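Succinylglutamatedesuccinylase/aspartoacylase (PDB 3CDX) is a metal-dependent hydrolase of the succinylglutamate desuccinylase/aspartoacylase family, which probably cleaves carbon-nitrogen bonds in linear amides. Local coordinates at the interface of chains A and B and the interface of chains A and C. Residues are numbered along the deposited sequence; one frame, centred on the assembly and turned at random. Chains: chain A/B/C, Succinylglutamatedesuccinylase/aspartoacylase.

Contact 1: the interface of chains A and B. Residues chain A 112, 116; chain B 123-125.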
# COMPACT_ATOMS: atom_id res chain seq x y z
N ARG A 112 -1.36 -15.06 0.29
CA ARG A 112 -1.59 -16.34 -0.36
C ARG A 112 -3.07 -16.73 -0.54
O ARG A 112 -3.94 -16.44 0.28
CB ARG A 112 -0.85 -17.49 0.36
CG ARG A 112 0.73 -17.39 0.36
CD ARG A 112 1.39 -17.35 -1.04
NE ARG A 112 1.31 -18.63 -1.78
CZ ARG A 112 2.11 -19.69 -1.60
NH1 ARG A 112 1.93 -20.79 -2.35
NH2 ARG A 112 3.09 -19.68 -0.69
N ARG A 116 -4.18 -22.81 -2.68
CA ARG A 116 -3.09 -23.19 -3.55
C ARG A 116 -1.88 -23.54 -2.67
O ARG A 116 -0.75 -23.62 -3.20
CB ARG A 116 -2.72 -22.03 -4.52
CG ARG A 116 -3.85 -21.53 -5.42
CD ARG A 116 -4.44 -22.65 -6.27
NE ARG A 116 -5.47 -22.20 -7.22
CZ ARG A 116 -6.78 -22.40 -7.10
NH1 ARG A 116 -7.28 -23.03 -6.04
NH2 ARG A 116 -7.62 -21.94 -8.03
N ARG B 123 5.02 -25.80 -7.08
CA ARG B 123 3.91 -25.55 -6.14
C ARG B 123 4.10 -24.21 -5.44
O ARG B 123 3.34 -23.88 -4.54
CB ARG B 123 3.77 -26.66 -5.08
CG ARG B 123 3.84 -28.09 -5.61
CD ARG B 123 3.98 -29.11 -4.46
NE ARG B 123 2.71 -29.33 -3.73
CZ ARG B 123 1.60 -29.88 -4.25
NH1 ARG B 123 1.57 -30.29 -5.52
NH2 ARG B 123 0.52 -30.02 -3.49
N GLY B 124 5.08 -23.43 -5.88
CA GLY B 124 5.40 -22.18 -5.22
C GLY B 124 4.49 -21.05 -5.66
O GLY B 124 3.42 -21.29 -6.26
N THR B 125 4.93 -19.83 -5.38
CA THR B 125 4.18 -18.66 -5.80
C THR B 125 4.40 -18.47 -7.31
O THR B 125 5.20 -19.18 -7.92
CB THR B 125 4.63 -17.37 -5.04
OG1 THR B 125 6.00 -17.05 -5.36
CG2 THR B 125 4.47 -17.52 -3.53
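A:Arg112 lays one face of its guanidinium group against the methyl of B:Thr125. Both belong to catalytic domains of the AstE/AspA family, related to zinc carboxypeptidases. The interface of chains A and B may not be a biological one. A:Arg112 lies in a loop just before the short 3-10 helix 114-116. B:Thr125 lies just ahead of helix 126-138 of its own chain.

The apolar contact is methyl on flat group. CG2 of B:Thr125 sits above the guanidinium plane, displaced toward its rim. CG2 of B:Thr125 is 3.7 Å from CZ of A:Arg112. NE and NH2 of A:Arg112 are each 3.8 Å from CG2 of B:Thr125. CD of A:Arg112 extends the contact at 4.0 Å from CG2 of B:Thr125. The two side chains cross at about a right angle. The arginine chain bends at chi2 (-59°) and chi3 (-70°), and these turns bring its flat end over the methyl. In B:Thr125, chi1 (64°) sets the hydroxyl OG1 between the backbone N and the carbonyl carbon. The methyl CG2 is then anti to the carbonyl carbon and points at the arginine, with OG1 turned away.

The polar approach is looser. NH1 of A:Arg112 is 4.0 Å from the backbone O of B:Arg123, longer than a hydrogen bond. Its positive charge may still favour this carbonyl. NH1 of A:Arg112 is also 4.0 Å from the backbone O of A:Arg116, so it lies near a carbonyl oxygen of each chain.

The remaining contacts are backbone ones. B:Gly124 passes NH1 by its carbonyl carbon. A:Arg116 closes the Asn-Arg motif, whose arginine probably binds a substrate carboxylate. It meets chain B by its backbone, and its guanidinium points away.

Contact 2: the interface of chains A and C. Residues chain A 218-220, 323; chain C 218-220, 323.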
# COMPACT_ATOMS: atom_id res chain seq x y z
N TRP A 218 -20.94 -13.63 -6.36
CA TRP A 218 -21.29 -12.23 -6.64
C TRP A 218 -21.04 -11.28 -5.43
O TRP A 218 -21.73 -10.25 -5.26
CB TRP A 218 -22.74 -12.12 -7.12
CG TRP A 218 -22.93 -12.26 -8.61
CD1 TRP A 218 -21.96 -12.35 -9.58
CD2 TRP A 218 -24.19 -12.28 -9.30
NE1 TRP A 218 -22.54 -12.42 -10.83
CE2 TRP A 218 -23.90 -12.37 -10.69
CE3 TRP A 218 -25.52 -12.21 -8.89
CZ2 TRP A 218 -24.90 -12.40 -11.67
CZ3 TRP A 218 -26.53 -12.24 -9.87
CH2 TRP A 218 -26.21 -12.33 -11.23
N GLY A 219 -20.09 -11.66 -4.57
CA GLY A 219 -19.73 -10.84 -3.41
C GLY A 219 -20.79 -10.82 -2.31
O GLY A 219 -20.60 -10.15 -1.28
N ARG A 220 -21.90 -11.54 -2.54
CA ARG A 220 -23.10 -11.45 -1.71
C ARG A 220 -23.48 -12.77 -1.05
O ARG A 220 -22.87 -13.82 -1.33
CB ARG A 220 -24.27 -10.89 -2.55
CG ARG A 220 -24.66 -11.68 -3.85
CD ARG A 220 -25.55 -12.88 -3.56
NE ARG A 220 -26.35 -13.38 -4.71
CZ ARG A 220 -25.96 -14.36 -5.54
NH1 ARG A 220 -24.74 -14.96 -5.42
NH2 ARG A 220 -26.77 -14.71 -6.54
N GLY A 323 -18.64 -12.69 -12.95
CA GLY A 323 -18.68 -11.97 -11.67
C GLY A 323 -18.54 -10.47 -11.91
O GLY A 323 -19.55 -9.80 -12.18
N TRP C 218 -24.24 -5.38 -6.94
CA TRP C 218 -23.65 -6.65 -6.58
C TRP C 218 -22.34 -6.84 -7.34
O TRP C 218 -21.91 -7.98 -7.57
CB TRP C 218 -24.63 -7.82 -6.87
CG TRP C 218 -25.54 -8.19 -5.72
CD1 TRP C 218 -25.51 -7.67 -4.46
CD2 TRP C 218 -26.57 -9.19 -5.71
NE1 TRP C 218 -26.43 -8.29 -3.66
CE2 TRP C 218 -27.10 -9.22 -4.40
CE3 TRP C 218 -27.07 -10.08 -6.68
CZ2 TRP C 218 -28.14 -10.11 -4.02
CZ3 TRP C 218 -28.10 -10.97 -6.30
CH2 TRP C 218 -28.61 -10.98 -4.97
N GLY C 219 -21.72 -5.74 -7.76
CA GLY C 219 -20.44 -5.82 -8.48
C GLY C 219 -20.52 -6.51 -9.84
O GLY C 219 -19.51 -6.72 -10.49
N ARG C 220 -21.73 -6.84 -10.28
CA ARG C 220 -21.95 -7.54 -11.55
C ARG C 220 -22.75 -6.73 -12.59
O ARG C 220 -23.17 -5.59 -12.32
CB ARG C 220 -22.64 -8.89 -11.28
CG ARG C 220 -23.98 -8.81 -10.54
CD ARG C 220 -25.21 -8.61 -11.48
NE ARG C 220 -26.46 -9.05 -10.84
CZ ARG C 220 -27.24 -8.27 -10.08
NH1 ARG C 220 -26.91 -7.00 -9.86
NH2 ARG C 220 -28.34 -8.75 -9.52
N GLY C 323 -25.29 -5.83 -0.10
CA GLY C 323 -24.26 -6.14 -1.10
C GLY C 323 -23.31 -7.18 -0.55
O GLY C 323 -23.59 -8.38 -0.63
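C:Arg220 runs along one face of the A:Trp218 indole, and A:Arg220 does the same on C:Trp218. The contact is a two-fold symmetric tryptophan-arginine clasp between loops of two copies. It may help to hold them together in the deposited assembly. Each loop carries the run Trp-Gly-Arg.

CB of C:Arg220 packs beside the backbone O of A:Gly323, at 3.3 Å. CB of C:Arg220 also lies 3.6 Å from the indole nitrogen NE1 of A:Trp218. CG stands between the backbone N and the carbonyl carbon (chi1 57°). From there it sits over the five-membered ring, a CH-pi contact. CG of C:Arg220 is 3.6 Å from CE2 of A:Trp218. The bend at chi2 (88°) then sends the chain along the face toward the benzene end. CD of C:Arg220 passes CZ2 of A:Trp218 at 3.8 Å. NE of C:Arg220 lies over the six-membered ring in a cation-pi contact, 3.3 Å from CH2 of A:Trp218. CZ and NH2 have moved out to the rim, by CZ3. The guanidinium is steeply tilted, its plane 72° from the ring. It is therefore the aliphatic chain and NE that cover the indole, not a flat stack. One guanidinium face lies over CB of its own C:Trp218.

The tryptophans also meet each other, crossing at about a right angle. Their CE3 atoms touch near the two-fold axis. CA of A:Gly323 lies in plane at the indole edge. The two arginine tips are like charges, but NH2 of A:Arg220 and NH2 of C:Arg220 stay 6.8 Å apart. On the backbone side, O of A:Trp218 faces O of C:Trp218 at 3.2 Å.

Contact 1 and contact 2 are centred about 26 Å apart, measured between the centres of their C-alpha atoms. Both use chain A, but they share no residue of it. Contact 1 takes the loop and short 3-10 helix around 112-116. Contact 2 takes the loops at 218-220 and 323. Their symmetry differs. Contact 2 belongs to a two-fold interface, whereas the interface of contact 1 is not an exact two-fold. One copy can thus join two neighbours at once, in keeping with the six copies of the deposited assembly. This hexamer may or may not be the form in the cell.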